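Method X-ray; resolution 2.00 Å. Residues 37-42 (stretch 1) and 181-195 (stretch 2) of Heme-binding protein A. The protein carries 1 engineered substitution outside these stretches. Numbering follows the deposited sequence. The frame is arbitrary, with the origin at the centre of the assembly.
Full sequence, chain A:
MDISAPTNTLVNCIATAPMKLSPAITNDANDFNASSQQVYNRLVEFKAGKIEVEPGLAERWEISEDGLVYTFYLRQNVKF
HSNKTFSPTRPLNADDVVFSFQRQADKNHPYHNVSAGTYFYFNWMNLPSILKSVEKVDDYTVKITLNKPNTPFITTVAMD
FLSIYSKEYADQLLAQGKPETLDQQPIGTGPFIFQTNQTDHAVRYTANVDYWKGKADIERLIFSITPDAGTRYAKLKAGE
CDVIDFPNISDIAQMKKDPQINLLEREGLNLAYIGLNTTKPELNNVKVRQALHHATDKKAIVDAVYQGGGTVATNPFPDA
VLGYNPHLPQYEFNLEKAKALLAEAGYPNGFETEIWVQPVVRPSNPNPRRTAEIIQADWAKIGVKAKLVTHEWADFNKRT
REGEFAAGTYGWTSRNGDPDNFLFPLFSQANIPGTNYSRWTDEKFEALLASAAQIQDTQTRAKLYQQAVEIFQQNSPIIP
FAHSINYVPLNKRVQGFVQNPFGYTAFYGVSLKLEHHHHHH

Stretch 1, residues 37-42: QQVYNR
Stretch 2 181-195: TLDQQPIGTGPFIFQ

Segments far apart in sequence are often joined by a few backbone hydrogen bonds, with glycines admitting the close approach and side chains sealing its margins. Residues 37-42 and 181-195 of Heme-binding protein A illustrate the principle, burying 562 Å² between them.

Stretch 2 opens with a helix, 181-184, closed by a bond of 2.9 Å from Q185 N to T181 O; Q185 then leaves helical geometry at phi/psi -126/81. The helix meets stretch 1 chiefly through water. Y40, chi1 -68° (m) and chi2 -85°, starts away from stretch 2, but its ring returns, and its hydroxyl binds two waters. Water 1 lies 2.6 Å from Y40 OH, donates to L182 O (2.9 Å) and accepts from I187 N (3.0 Å); water 2 lies 2.5 Å from Y40 OH and donates to L182 O (3.0 Å). The phenol thus reaches a carbonyl that is 4.2 Å away, Y40 OH to L182 O.

P186 (-67/139) points toward stretch 1 and offers an apolar surface: its CB lies 3.8 Å from Y40 CE2 and 4.1 Å from V39 CG1. I187 (-128/125) turns its side chain away, leaving I187 O 3.3 Å from Y40 CE1.

At G188 (-143/-164) a CB would clash with V39 O and Y40 CD1. Its bare CA instead makes a CA-H...O contact of 3.4 Å with V39 O. T189 (-104/2), chi1 59° (p), donates from OG1 to N41 OD1 at 2.8 Å; N41 points toward stretch 2 with chi1 -74° (m) and chi2 115°. Water 3 accepts from N41 N (2.9 Å) and T189 N (3.2 Å), joining the two backbones beside this bond.

G190 (-71/176) sets the register, its CA 4.2 Å from Y40 CA. G190 N donates to V39 O at 2.9 Å, and a CB here would strike V39 C, Y40 N and Q38 O. P191 (-70/-18) has no amide hydrogen to give; its CD packs 3.2 Å from Q38 O. That carbonyl accepts from F192 N at 2.8 Å, where the strand 192-194 begins.

F192 (-128/148; chi1 -63°, m; chi2 -84°) brings CD2 to 3.8 Å from Q38 OE1, while its carbonyl receives a CA-H...O contact, V39 CA to F192 O, of 3.4 Å. Q38 (-113/-36) is m at chi1 and chi2. V39 (-100/-26), chi1 179° (t), is buried, its CG2 4.4 Å from F194 CB; a compact branched residue suits this site, touching P186 and F194 with different methyls. I193 faces away.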

# COMPACT_ATOMS: atom_id res chain seq x y z
N GLN A 37 13.51 -1.64 4.56
CA GLN A 37 12.97 -2.58 5.51
C GLN A 37 14.04 -3.19 6.39
O GLN A 37 13.75 -3.61 7.50
CB GLN A 37 12.12 -3.68 4.83
CG GLN A 37 10.75 -3.22 4.34
CD GLN A 37 9.74 -2.98 5.46
OE1 GLN A 37 9.53 -3.82 6.33
NE2 GLN A 37 9.11 -1.81 5.44
N GLN A 38 15.28 -3.25 5.90
CA GLN A 38 16.37 -3.87 6.67
C GLN A 38 17.44 -2.86 7.12
O GLN A 38 18.02 -3.00 8.20
CB GLN A 38 17.08 -4.94 5.84
CG GLN A 38 16.19 -5.83 4.96
CD GLN A 38 15.03 -6.52 5.69
OE1 GLN A 38 15.08 -6.78 6.89
NE2 GLN A 38 13.99 -6.81 4.95
N VAL A 39 17.71 -1.89 6.26
CA VAL A 39 18.89 -1.03 6.38
C VAL A 39 18.61 0.36 7.02
O VAL A 39 19.50 0.96 7.62
CB VAL A 39 19.54 -0.84 5.00
CG1 VAL A 39 20.77 0.08 5.08
CG2 VAL A 39 19.91 -2.21 4.40
N TYR A 40 17.38 0.85 6.90
CA TYR A 40 17.02 2.21 7.34
C TYR A 40 15.98 2.22 8.47
O TYR A 40 15.42 1.18 8.81
CB TYR A 40 16.46 3.00 6.16
CG TYR A 40 17.47 3.34 5.08
CD1 TYR A 40 18.27 4.45 5.19
CD2 TYR A 40 17.58 2.56 3.93
CE1 TYR A 40 19.18 4.79 4.20
CE2 TYR A 40 18.51 2.89 2.92
CZ TYR A 40 19.30 4.02 3.08
OH TYR A 40 20.23 4.39 2.12
N ASN A 41 15.75 3.41 9.04
CA ASN A 41 14.63 3.68 9.95
C ASN A 41 13.89 4.90 9.50
O ASN A 41 14.40 5.66 8.68
CB ASN A 41 15.11 3.93 11.37
CG ASN A 41 15.57 2.67 12.06
OD1 ASN A 41 16.74 2.50 12.40
ND2 ASN A 41 14.63 1.75 12.26
N ARG A 42 12.69 5.09 10.04
CA ARG A 42 11.89 6.29 9.81
C ARG A 42 11.71 7.02 11.14
O ARG A 42 12.02 6.47 12.18
CB ARG A 42 10.51 5.93 9.25
CG ARG A 42 10.46 5.68 7.73
CD ARG A 42 11.37 4.55 7.25
NE ARG A 42 11.04 3.28 7.89
CZ ARG A 42 11.80 2.20 7.80
NH1 ARG A 42 12.91 2.25 7.10
NH2 ARG A 42 11.45 1.08 8.42
N THR A 181 26.60 7.06 -5.14
CA THR A 181 26.90 6.00 -4.19
C THR A 181 25.89 5.99 -3.04
O THR A 181 25.68 4.96 -2.40
CB THR A 181 28.32 6.11 -3.66
OG1 THR A 181 29.24 5.98 -4.76
CG2 THR A 181 28.61 5.02 -2.66
N LEU A 182 25.28 7.15 -2.78
CA LEU A 182 24.31 7.27 -1.70
C LEU A 182 23.16 6.33 -1.96
O LEU A 182 22.62 5.72 -1.03
CB LEU A 182 23.78 8.71 -1.59
CG LEU A 182 22.93 9.05 -0.36
CD1 LEU A 182 23.76 9.15 0.92
CD2 LEU A 182 22.17 10.34 -0.58
N ASP A 183 22.79 6.19 -3.23
CA ASP A 183 21.65 5.36 -3.59
C ASP A 183 22.03 3.90 -3.83
O ASP A 183 21.20 3.01 -3.68
CB ASP A 183 20.96 5.95 -4.83
CG ASP A 183 20.40 7.32 -4.58
OD1 ASP A 183 19.70 7.48 -3.56
OD2 ASP A 183 20.67 8.23 -5.38
N GLN A 184 23.28 3.65 -4.18
CA GLN A 184 23.71 2.31 -4.58
C GLN A 184 24.34 1.51 -3.46
O GLN A 184 24.31 0.28 -3.49
CB GLN A 184 24.68 2.39 -5.76
CG GLN A 184 24.06 2.97 -7.01
CD GLN A 184 25.11 3.36 -8.03
OE1 GLN A 184 26.29 3.11 -7.85
NE2 GLN A 184 24.67 3.99 -9.11
N GLN A 185 24.92 2.20 -2.49
CA GLN A 185 25.57 1.55 -1.35
C GLN A 185 24.96 2.11 -0.08
O GLN A 185 25.53 3.01 0.55
CB GLN A 185 27.08 1.78 -1.38
CG GLN A 185 27.69 1.62 -2.75
CD GLN A 185 27.82 0.17 -3.14
OE1 GLN A 185 27.85 -0.72 -2.29
NE2 GLN A 185 27.92 -0.09 -4.45
N PRO A 186 23.79 1.60 0.29
CA PRO A 186 22.99 2.24 1.36
C PRO A 186 23.64 2.16 2.73
O PRO A 186 24.21 1.14 3.11
CB PRO A 186 21.67 1.46 1.32
CG PRO A 186 22.01 0.14 0.65
CD PRO A 186 23.08 0.48 -0.34
N ILE A 187 23.53 3.27 3.47
CA ILE A 187 24.03 3.39 4.84
C ILE A 187 22.86 3.92 5.63
O ILE A 187 22.30 4.95 5.29
CB ILE A 187 25.19 4.41 4.93
CG1 ILE A 187 26.51 3.80 4.45
CG2 ILE A 187 25.32 4.98 6.35
CD1 ILE A 187 27.02 2.68 5.34
N GLY A 188 22.48 3.22 6.69
CA GLY A 188 21.40 3.72 7.52
C GLY A 188 21.61 3.46 8.99
O GLY A 188 22.71 3.15 9.43
N THR A 189 20.53 3.58 9.75
CA THR A 189 20.60 3.33 11.17
C THR A 189 19.97 1.98 11.50
O THR A 189 19.91 1.59 12.66
CB THR A 189 19.87 4.43 11.98
OG1 THR A 189 18.49 4.48 11.58
CG2 THR A 189 20.51 5.79 11.74
N GLY A 190 19.52 1.27 10.46
CA GLY A 190 18.67 0.10 10.62
C GLY A 190 19.32 -1.15 11.19
O GLY A 190 20.52 -1.19 11.44
N PRO A 191 18.50 -2.19 11.40
CA PRO A 191 18.90 -3.45 12.05
C PRO A 191 19.85 -4.32 11.24
O PRO A 191 20.48 -5.19 11.83
CB PRO A 191 17.56 -4.17 12.28
CG PRO A 191 16.63 -3.58 11.25
CD PRO A 191 17.05 -2.14 11.13
N PHE A 192 19.95 -4.09 9.93
CA PHE A 192 20.89 -4.85 9.10
C PHE A 192 21.77 -3.93 8.27
O PHE A 192 21.36 -2.84 7.87
CB PHE A 192 20.15 -5.85 8.20
CG PHE A 192 19.41 -6.92 8.96
CD1 PHE A 192 20.07 -8.06 9.39
CD2 PHE A 192 18.07 -6.77 9.26
CE1 PHE A 192 19.40 -9.04 10.10
CE2 PHE A 192 17.39 -7.74 9.97
CZ PHE A 192 18.07 -8.88 10.40
N ILE A 193 22.99 -4.40 8.03
CA ILE A 193 24.00 -3.68 7.25
C ILE A 193 24.17 -4.32 5.87
O ILE A 193 24.39 -5.53 5.76
CB ILE A 193 25.35 -3.74 7.96
CG1 ILE A 193 25.27 -3.00 9.30
CG2 ILE A 193 26.45 -3.17 7.06
CD1 ILE A 193 26.41 -3.33 10.25
N PHE A 194 24.06 -3.52 4.83
CA PHE A 194 24.28 -3.99 3.46
C PHE A 194 25.76 -4.36 3.27
O PHE A 194 26.64 -3.51 3.37
CB PHE A 194 23.85 -2.89 2.48
CG PHE A 194 24.15 -3.18 1.03
CD1 PHE A 194 23.32 -3.98 0.27
CD2 PHE A 194 25.26 -2.60 0.42
CE1 PHE A 194 23.60 -4.22 -1.07
CE2 PHE A 194 25.54 -2.83 -0.91
CZ PHE A 194 24.71 -3.64 -1.66
N GLN A 195 26.02 -5.64 2.99
CA GLN A 195 27.38 -6.10 2.74
C GLN A 195 27.91 -5.50 1.44
O GLN A 195 27.32 -5.69 0.38
CB GLN A 195 27.42 -7.63 2.67
CG GLN A 195 28.71 -8.23 3.22
CD GLN A 195 28.73 -9.74 3.10
OE1 GLN A 195 28.75 -10.45 4.11
NE2 GLN A 195 28.73 -10.25 1.88
O HOH W 1 22.54 5.60 1.83
O HOH W 2 20.34 3.91 -0.37
O HOH W 3 17.96 5.23 8.74